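Local structure of N-acetylneuraminic acid outer membrane channel protein NanC (Escherichia coli, 2WJR) at residues Asn52-Leu64 / Thr69-Asn81. The protein forms a monomeric, weakly anion-selective channel in the outer membrane that lets N-acetylneuraminic acid, a sialic acid, enter the bacterium. The protein carries 1 engineered substitution. Numbering follows the deposited sequence. Where two conformers were deposited one is given.
Sequences NDVQVEVNYAIKL and TVRPGMLTHFSSN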
ATOM      1  N   ASN A  52     -10.313  -2.663  10.567  1.00 36.17           N
ATOM      2  CA  ASN A  52      -9.833  -3.986  10.180  1.00 35.13           C
ATOM      3  C   ASN A  52     -10.184  -4.246   8.711  1.00 33.82           C
ATOM      4  O   ASN A  52     -11.252  -3.843   8.213  1.00 33.95           O
ATOM      5  CB  ASN A  52     -10.407  -5.096  11.086  1.00 35.84           C
ATOM      6  CG  ASN A  52      -9.801  -5.108  12.507  1.00 38.50           C
ATOM      7  OD1 ASN A  52      -9.045  -4.209  12.906  1.00 40.62           O
ATOM      8  ND2 ASN A  52     -10.155  -6.135  13.285  1.00 40.58           N
ATOM      9  N   ASP A  53      -9.261  -4.888   8.001  1.00 31.64           N
ATOM     10  CA  ASP A  53      -9.478  -5.206   6.596  1.00 30.02           C
ATOM     11  C   ASP A  53      -8.757  -6.485   6.192  1.00 28.07           C
ATOM     12  O   ASP A  53      -7.808  -6.923   6.856  1.00 26.53           O
ATOM     13  CB  ASP A  53      -9.070  -4.037   5.680  1.00 29.94           C
ATOM     14  CG  ASP A  53      -7.572  -3.797   5.639  1.00 31.40           C
ATOM     15  OD1 ASP A  53      -7.136  -2.705   6.056  1.00 33.38           O
ATOM     16  OD2 ASP A  53      -6.820  -4.685   5.164  1.00 31.10           O
ATOM     17  N   VAL A  54      -9.266  -7.081   5.115  1.00 26.55           N
ATOM     18  CA  VAL A  54      -8.577  -8.149   4.407  1.00 25.57           C
ATOM     19  C   VAL A  54      -8.460  -7.708   2.975  1.00 24.92           C
ATOM     20  O   VAL A  54      -9.415  -7.163   2.393  1.00 24.35           O
ATOM     21  CB  VAL A  54      -9.286  -9.487   4.535  1.00 26.12           C
ATOM     22  CG1 VAL A  54      -8.617 -10.567   3.650  1.00 25.32           C
ATOM     23  CG2 VAL A  54      -9.264  -9.896   6.003  1.00 25.60           C
ATOM     24  N   GLN A  55      -7.268  -7.892   2.419  1.00 23.44           N
ATOM     25  CA  GLN A  55      -7.016  -7.494   1.048  1.00 22.74           C
ATOM     26  C   GLN A  55      -6.406  -8.645   0.259  1.00 22.32           C
ATOM     27  O   GLN A  55      -5.490  -9.339   0.743  1.00 22.12           O
ATOM     28  CB  GLN A  55      -6.103  -6.282   1.006  1.00 22.58           C
ATOM     29  CG  GLN A  55      -6.615  -5.108   1.845  1.00 22.59           C
ATOM     30  CD  GLN A  55      -5.706  -3.893   1.766  1.00 23.17           C
ATOM     31  OE1 GLN A  55      -5.241  -3.536   0.682  1.00 23.04           O
ATOM     32  NE2 GLN A  55      -5.489  -3.217   2.907  1.00 24.38           N
ATOM     33  N   VAL A  56      -6.943  -8.825  -0.941  1.00 20.99           N
ATOM     34  CA  VAL A  56      -6.455  -9.806  -1.894  1.00 21.59           C
ATOM     35  C   VAL A  56      -6.008  -9.095  -3.169  1.00 20.83           C
ATOM     36  O   VAL A  56      -6.815  -8.379  -3.805  1.00 19.57           O
ATOM     37  CB  VAL A  56      -7.567 -10.799  -2.264  1.00 21.19           C
ATOM     38  CG1 VAL A  56      -7.091 -11.763  -3.356  1.00 22.05           C
ATOM     39  CG2 VAL A  56      -8.040 -11.556  -1.013  1.00 23.55           C
ATOM     40  N   GLU A  57      -4.745  -9.314  -3.554  1.00 20.92           N
ATOM     41  CA  GLU A  57      -4.175  -8.699  -4.739  1.00 20.84           C
ATOM     42  C   GLU A  57      -3.739  -9.779  -5.722  1.00 21.64           C
ATOM     43  O   GLU A  57      -3.164 -10.794  -5.302  1.00 22.14           O
ATOM     44  CB  GLU A  57      -2.989  -7.828  -4.362  1.00 20.67           C
ATOM     45  CG  GLU A  57      -2.471  -6.994  -5.498  1.00 22.00           C
ATOM     46  CD  GLU A  57      -1.524  -5.919  -5.066  1.00 23.88           C
ATOM     47  OE1 GLU A  57      -1.336  -5.729  -3.834  1.00 26.37           O
ATOM     48  OE2 GLU A  57      -0.961  -5.250  -5.962  1.00 23.59           O
ATOM     49  N   VAL A  58      -4.056  -9.564  -6.999  1.00 21.67           N
ATOM     50  CA  VAL A  58      -3.634 -10.459  -8.078  0.50 21.70           C
ATOM     51  C   VAL A  58      -3.207  -9.644  -9.294  1.00 21.50           C
ATOM     52  O   VAL A  58      -3.882  -8.694  -9.699  1.00 21.36           O
ATOM     53  CB  VAL A  58      -4.739 -11.459  -8.485  0.50 21.54           C
ATOM     54  CG1 VAL A  58      -5.118 -12.346  -7.301  0.50 22.68           C
ATOM     55  CG2 VAL A  58      -5.964 -10.736  -9.062  0.50 22.58           C
ATOM     56  N   ASN A  59      -2.068 -10.007  -9.876  1.00 20.85           N
ATOM     57  CA  ASN A  59      -1.653  -9.399 -11.120  1.00 20.31           C
ATOM     58  C   ASN A  59      -0.952 -10.440 -11.977  1.00 20.72           C
ATOM     59  O   ASN A  59      -0.648 -11.545 -11.500  1.00 20.17           O
ATOM     60  CB  ASN A  59      -0.819  -8.118 -10.917  1.00 20.50           C
ATOM     61  CG  ASN A  59       0.538  -8.351 -10.298  1.00 20.79           C
ATOM     62  OD1 ASN A  59       1.342  -9.147 -10.787  1.00 19.97           O
ATOM     63  ND2 ASN A  59       0.842  -7.588  -9.265  1.00 18.08           N
ATOM     64  N   TYR A  60      -0.732 -10.082 -13.232  1.00 20.81           N
ATOM     65  CA  TYR A  60      -0.041 -10.961 -14.176  1.00 21.74           C
ATOM     66  C   TYR A  60       1.125 -10.196 -14.791  1.00 21.69           C
ATOM     67  O   TYR A  60       0.932  -9.112 -15.338  1.00 22.32           O
ATOM     68  CB  TYR A  60      -1.021 -11.432 -15.254  1.00 21.93           C
ATOM     69  CG  TYR A  60      -0.333 -12.260 -16.291  1.00 24.46           C
ATOM     70  CD1 TYR A  60      -0.047 -13.601 -16.045  1.00 25.81           C
ATOM     71  CD2 TYR A  60       0.100 -11.690 -17.496  1.00 24.93           C
ATOM     72  CE1 TYR A  60       0.620 -14.366 -16.980  1.00 27.29           C
ATOM     73  CE2 TYR A  60       0.795 -12.449 -18.431  1.00 26.96           C
ATOM     74  CZ  TYR A  60       1.042 -13.789 -18.172  1.00 28.16           C
ATOM     75  OH  TYR A  60       1.707 -14.564 -19.115  1.00 28.80           O
ATOM     76  N   ALA A  61       2.329 -10.755 -14.701  1.00 21.73           N
ATOM     77  CA  ALA A  61       3.531 -10.089 -15.183  1.00 21.93           C
ATOM     78  C   ALA A  61       3.761 -10.381 -16.663  1.00 23.33           C
ATOM     79  O   ALA A  61       4.061 -11.529 -17.035  1.00 23.05           O
ATOM     80  CB  ALA A  61       4.738 -10.523 -14.360  1.00 22.83           C
ATOM     81  N   ILE A  62       3.577  -9.357 -17.496  1.00 23.03           N
ATOM     82  CA  ILE A  62       3.880  -9.395 -18.928  1.00 23.91           C
ATOM     83  C   ILE A  62       5.328  -8.934 -19.142  1.00 24.75           C
ATOM     84  O   ILE A  62       5.673  -7.779 -18.877  1.00 23.34           O
ATOM     85  CB  ILE A  62       2.940  -8.491 -19.746  1.00 24.19           C
ATOM     86  CG1 ILE A  62       1.486  -8.824 -19.456  1.00 24.09           C
ATOM     87  CG2 ILE A  62       3.243  -8.582 -21.274  1.00 24.67           C
ATOM     88  CD1 ILE A  62       0.511  -7.750 -19.969  1.00 25.05           C
ATOM     89  N   LYS A  63       6.197  -9.848 -19.594  1.00 24.98           N
ATOM     90  CA  LYS A  63       7.602  -9.490 -19.808  1.00 26.27           C
ATOM     91  C   LYS A  63       7.720  -8.761 -21.131  1.00 26.55           C
ATOM     92  O   LYS A  63       7.477  -9.347 -22.196  1.00 27.56           O
ATOM     93  CB  LYS A  63       8.523 -10.726 -19.833  1.00 26.65           C
ATOM     94  CG  LYS A  63       8.749 -11.391 -18.476  1.00 28.89           C
ATOM     95  CD  LYS A  63       9.635 -12.661 -18.622  1.00 31.74           C
ATOM     96  N   LEU A  64       8.093  -7.486 -21.092  1.00 26.21           N
ATOM     97  CA  LEU A  64       8.300  -6.763 -22.339  1.00 26.39           C
ATOM     98  C   LEU A  64       9.698  -7.059 -22.871  1.00 26.74           C
ATOM     99  O   LEU A  64       9.864  -7.244 -24.063  1.00 27.43           O
ATOM    100  CB  LEU A  64       8.067  -5.263 -22.181  1.00 26.34           C
ATOM    101  CG  LEU A  64       6.654  -4.856 -21.748  1.00 26.74           C
ATOM    102  CD1 LEU A  64       6.499  -3.359 -21.971  1.00 26.04           C
ATOM    103  CD2 LEU A  64       5.579  -5.619 -22.478  1.00 27.57           C
ATOM    104  N   THR A  69       8.498  -4.848 -17.288  1.00 20.23           N
ATOM    105  CA  THR A  69       7.317  -5.680 -17.030  1.00 19.72           C
ATOM    106  C   THR A  69       6.069  -4.786 -16.866  1.00 19.83           C
ATOM    107  O   THR A  69       6.139  -3.741 -16.227  1.00 18.82           O
ATOM    108  CB  THR A  69       7.498  -6.506 -15.733  1.00 20.30           C
ATOM    109  OG1 THR A  69       8.689  -7.302 -15.825  1.00 23.15           O
ATOM    110  CG2 THR A  69       6.295  -7.486 -15.485  1.00 21.30           C
ATOM    111  N   VAL A  70       4.958  -5.205 -17.453  1.00 19.20           N
ATOM    112  CA  VAL A  70       3.661  -4.546 -17.274  1.00 19.53           C
ATOM    113  C   VAL A  70       2.790  -5.543 -16.524  1.00 19.94           C
ATOM    114  O   VAL A  70       2.665  -6.722 -16.951  1.00 20.37           O
ATOM    115  CB  VAL A  70       2.989  -4.169 -18.630  1.00 19.77           C
ATOM    116  CG1 VAL A  70       1.581  -3.528 -18.428  1.00 21.25           C
ATOM    117  CG2 VAL A  70       3.870  -3.204 -19.399  1.00 21.68           C
ATOM    118  N   ARG A  71       2.182  -5.079 -15.429  1.00 19.73           N
ATOM    119  CA  ARG A  71       1.311  -5.909 -14.593  1.00 19.82           C
ATOM    120  C   ARG A  71      -0.118  -5.353 -14.489  1.00 20.88           C
ATOM    121  O   ARG A  71      -0.401  -4.513 -13.616  1.00 20.07           O
ATOM    122  CB  ARG A  71       1.883  -6.039 -13.186  1.00 20.38           C
ATOM    123  CG  ARG A  71       3.135  -6.876 -13.083  1.00 21.52           C
ATOM    124  CD  ARG A  71       3.741  -6.773 -11.692  1.00 23.80           C
ATOM    125  NE  ARG A  71       5.012  -7.474 -11.581  1.00 23.70           N
ATOM    126  CZ  ARG A  71       5.172  -8.752 -11.234  1.00 24.81           C
ATOM    127  NH1 ARG A  71       6.406  -9.242 -11.149  1.00 26.12           N
ATOM    128  NH2 ARG A  71       4.130  -9.543 -10.961  1.00 24.18           N
ATOM    129  N   PRO A  72      -1.027  -5.846 -15.342  1.00 21.00           N
ATOM    130  CA  PRO A  72      -2.447  -5.640 -15.091  1.00 21.29           C
ATOM    131  C   PRO A  72      -2.825  -6.425 -13.860  1.00 20.66           C
ATOM    132  O   PRO A  72      -2.319  -7.526 -13.639  1.00 19.59           O
ATOM    133  CB  PRO A  72      -3.113  -6.192 -16.349  1.00 21.95           C
ATOM    134  CG  PRO A  72      -2.144  -7.151 -16.892  1.00 22.21           C
ATOM    135  CD  PRO A  72      -0.808  -6.587 -16.594  1.00 21.62           C
ATOM    136  N   GLY A  73      -3.651  -5.828 -13.010  1.00 19.84           N
ATOM    137  CA  GLY A  73      -3.941  -6.432 -11.734  1.00 19.77           C
ATOM    138  C   GLY A  73      -5.195  -5.872 -11.109  1.00 19.92           C
ATOM    139  O   GLY A  73      -5.848  -4.984 -11.670  1.00 18.80           O
ATOM    140  N   MET A  74      -5.541  -6.441  -9.968  1.00 20.12           N
ATOM    141  CA  MET A  74      -6.585  -5.887  -9.130  1.00 20.86           C
ATOM    142  C   MET A  74      -6.325  -6.135  -7.665  1.00 21.27           C
ATOM    143  O   MET A  74      -5.891  -7.221  -7.263  1.00 21.17           O
ATOM    144  CB  MET A  74      -7.949  -6.459  -9.491  1.00 21.81           C
ATOM    145  CG  MET A  74      -9.076  -5.742  -8.702  1.00 24.60           C
ATOM    146  SD  MET A  74     -10.655  -6.050  -9.422  1.00 29.94           S
ATOM    147  CE  MET A  74     -10.828  -7.798  -9.069  1.00 30.24           C
ATOM    148  N   LEU A  75      -6.594  -5.105  -6.870  1.00 21.28           N
ATOM    149  CA  LEU A  75      -6.600  -5.207  -5.427  1.00 21.93           C
ATOM    150  C   LEU A  75      -8.047  -5.172  -4.978  1.00 21.98           C
ATOM    151  O   LEU A  75      -8.780  -4.203  -5.257  1.00 20.73           O
ATOM    152  CB  LEU A  75      -5.827  -4.044  -4.794  1.00 22.24           C
ATOM    153  CG  LEU A  75      -5.883  -3.966  -3.269  1.00 24.98           C
ATOM    154  CD1 LEU A  75      -5.137  -5.135  -2.669  1.00 26.29           C
ATOM    155  CD2 LEU A  75      -5.316  -2.665  -2.779  1.00 24.64           C
ATOM    156  N   THR A  76      -8.451  -6.219  -4.277  1.00 22.10           N
ATOM    157  CA  THR A  76      -9.798  -6.283  -3.724  1.00 22.55           C
ATOM    158  C   THR A  76      -9.680  -6.121  -2.226  1.00 22.03           C
ATOM    159  O   THR A  76      -8.914  -6.821  -1.575  1.00 21.85           O
ATOM    160  CB  THR A  76     -10.487  -7.595  -4.055  1.00 22.54           C
ATOM    161  OG1 THR A  76     -10.502  -7.796  -5.475  1.00 24.91           O
ATOM    162  CG2 THR A  76     -11.911  -7.592  -3.506  1.00 22.98           C
ATOM    163  N   HIS A  77     -10.464  -5.201  -1.674  1.00 22.31           N
ATOM    164  CA  HIS A  77     -10.341  -4.802  -0.287  1.00 22.60           C
ATOM    165  C   HIS A  77     -11.689  -5.103   0.417  1.00 23.25           C
ATOM    166  O   HIS A  77     -12.733  -4.654  -0.037  1.00 21.68           O
ATOM    167  CB  HIS A  77      -9.972  -3.311  -0.248  1.00 22.89           C
ATOM    168  CG  HIS A  77      -9.928  -2.700   1.115  1.00 23.12           C
ATOM    169  ND1 HIS A  77     -11.064  -2.411   1.839  1.00 25.64           N
ATOM    170  CD2 HIS A  77      -8.888  -2.239   1.853  1.00 25.42           C
ATOM    171  CE1 HIS A  77     -10.719  -1.865   2.994  1.00 26.46           C
ATOM    172  NE2 HIS A  77      -9.406  -1.742   3.026  1.00 25.39           N
ATOM    173  N   PHE A  78     -11.638  -5.898   1.484  1.00 24.15           N
ATOM    174  CA  PHE A  78     -12.833  -6.304   2.245  1.00 25.49           C
ATOM    175  C   PHE A  78     -12.781  -5.633   3.590  1.00 26.23           C
ATOM    176  O   PHE A  78     -11.773  -5.721   4.270  1.00 26.48           O
ATOM    177  CB  PHE A  78     -12.893  -7.841   2.454  1.00 26.12           C
ATOM    178  CG  PHE A  78     -12.870  -8.623   1.174  1.00 25.81           C
ATOM    179  CD1 PHE A  78     -14.002  -8.718   0.380  1.00 26.34           C
ATOM    180  CD2 PHE A  78     -11.697  -9.237   0.742  1.00 28.56           C
ATOM    181  CE1 PHE A  78     -13.971  -9.425  -0.827  1.00 26.88           C
ATOM    182  CE2 PHE A  78     -11.660  -9.939  -0.449  1.00 26.59           C
ATOM    183  CZ  PHE A  78     -12.803 -10.032  -1.235  1.00 26.79           C
ATOM    184  N   SER A  79     -13.866  -4.950   3.959  1.00 27.09           N
ATOM    185  CA  SER A  79     -14.003  -4.355   5.290  1.00 27.85           C
ATOM    186  C   SER A  79     -15.445  -4.543   5.779  1.00 28.41           C
ATOM    187  O   SER A  79     -16.266  -5.103   5.072  1.00 28.28           O
ATOM    188  CB  SER A  79     -13.660  -2.864   5.263  1.00 27.74           C
ATOM    189  OG  SER A  79     -14.609  -2.128   4.493  1.00 27.47           O
ATOM    190  N   SER A  80     -15.741  -4.056   6.978  1.00 30.23           N
ATOM    191  CA  SER A  80     -17.110  -4.121   7.532  1.00 31.14           C
ATOM    192  C   SER A  80     -18.102  -3.272   6.720  1.00 31.57           C
ATOM    193  O   SER A  80     -19.290  -3.578   6.691  1.00 31.99           O
ATOM    194  CB  SER A  80     -17.111  -3.683   8.988  1.00 31.25           C
ATOM    195  OG  SER A  80     -16.813  -2.301   9.081  1.00 33.67           O
ATOM    196  N   ASN A  81     -17.617  -2.230   6.037  1.00 31.47           N
ATOM    197  CA  ASN A  81     -18.465  -1.469   5.112  1.00 30.99           C
ATOM    198  C   ASN A  81     -18.800  -2.250   3.854  1.00 29.68           C
ATOM    199  O   ASN A  81     -19.811  -1.989   3.225  1.00 29.80           O
ATOM    200  CB  ASN A  81     -17.820  -0.132   4.720  1.00 31.94           C
ATOM    201  CG  ASN A  81     -17.740   0.844   5.872  1.00 33.44           C
ATOM    202  OD1 ASN A  81     -18.635   0.914   6.692  1.00 39.15           O
ATOM    203  ND2 ASN A  81     -16.666   1.607   5.931  1.00 38.94           N
TER
HETATM  204  O   HOH W   1     -13.736  -3.481   8.685  1.00 49.73           O
HETATM  205  O   HOH W   2      -8.172  -8.974  -6.336  1.00 34.82           O
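R71 reaches across to N59 next to A61, where strand 53-63 is interrupted. Its NH2 gives a hydrogen bond to N59 OD1 at 2.8 Å, with OD1 in the guanidinium plane. The amide and guanidinium planes stand 68° apart. A61 CB lies over one guanidinium face, 3.6 Å from R71 CZ. The N59 amide group sits between its own backbone N and carbonyl carbon (chi1 67°), which puts OD1 where it can take the R71 NH2 bond. N59 CB lies 3.6 Å from G73 CA because the two residues are directly paired. G73 has no side chain there, and a CB would clash with N59. With an alanine at R71, N59 OD1 would probably lose this donor and A61 CB the guanidinium over it.

On the same face, the Q55 side chain crosses the H77 ring at a slant, Q55 CD 3.6 Å from H77 CD2, the amide turned 50° from the ring plane. Its OE1 meets both L75 methyls. Q55 NE2 bonds D53 OD2 from above the carboxylate plane, and N36 ND2 is a second donor to that oxygen. N59 ND2 binds Y88 OH on strand 82-94.

The other face is mostly apolar. V56 CG2 comes to the edge of the F78 ring, 4.0 Å from CE2. I62 CD1 packs on P72 CD at 3.8 Å. Here one water bridges V56 O, M74 O and T76 OG1.

Backbone bonds zip the strands from V54–F78 to V58–M74, in paired N-H and C=O links. P72 has no N-H to return, so Y60 N to P72 O (3.0 Å) is a single bond. Double pairing resumes at I62–V70. The strands run antiparallel and form a transmembrane beta hairpin with a periplasmic turn. Strands 29-40 and 82-94 flank it, as expected in the antiparallel beta-barrel of a KdgM-family porin.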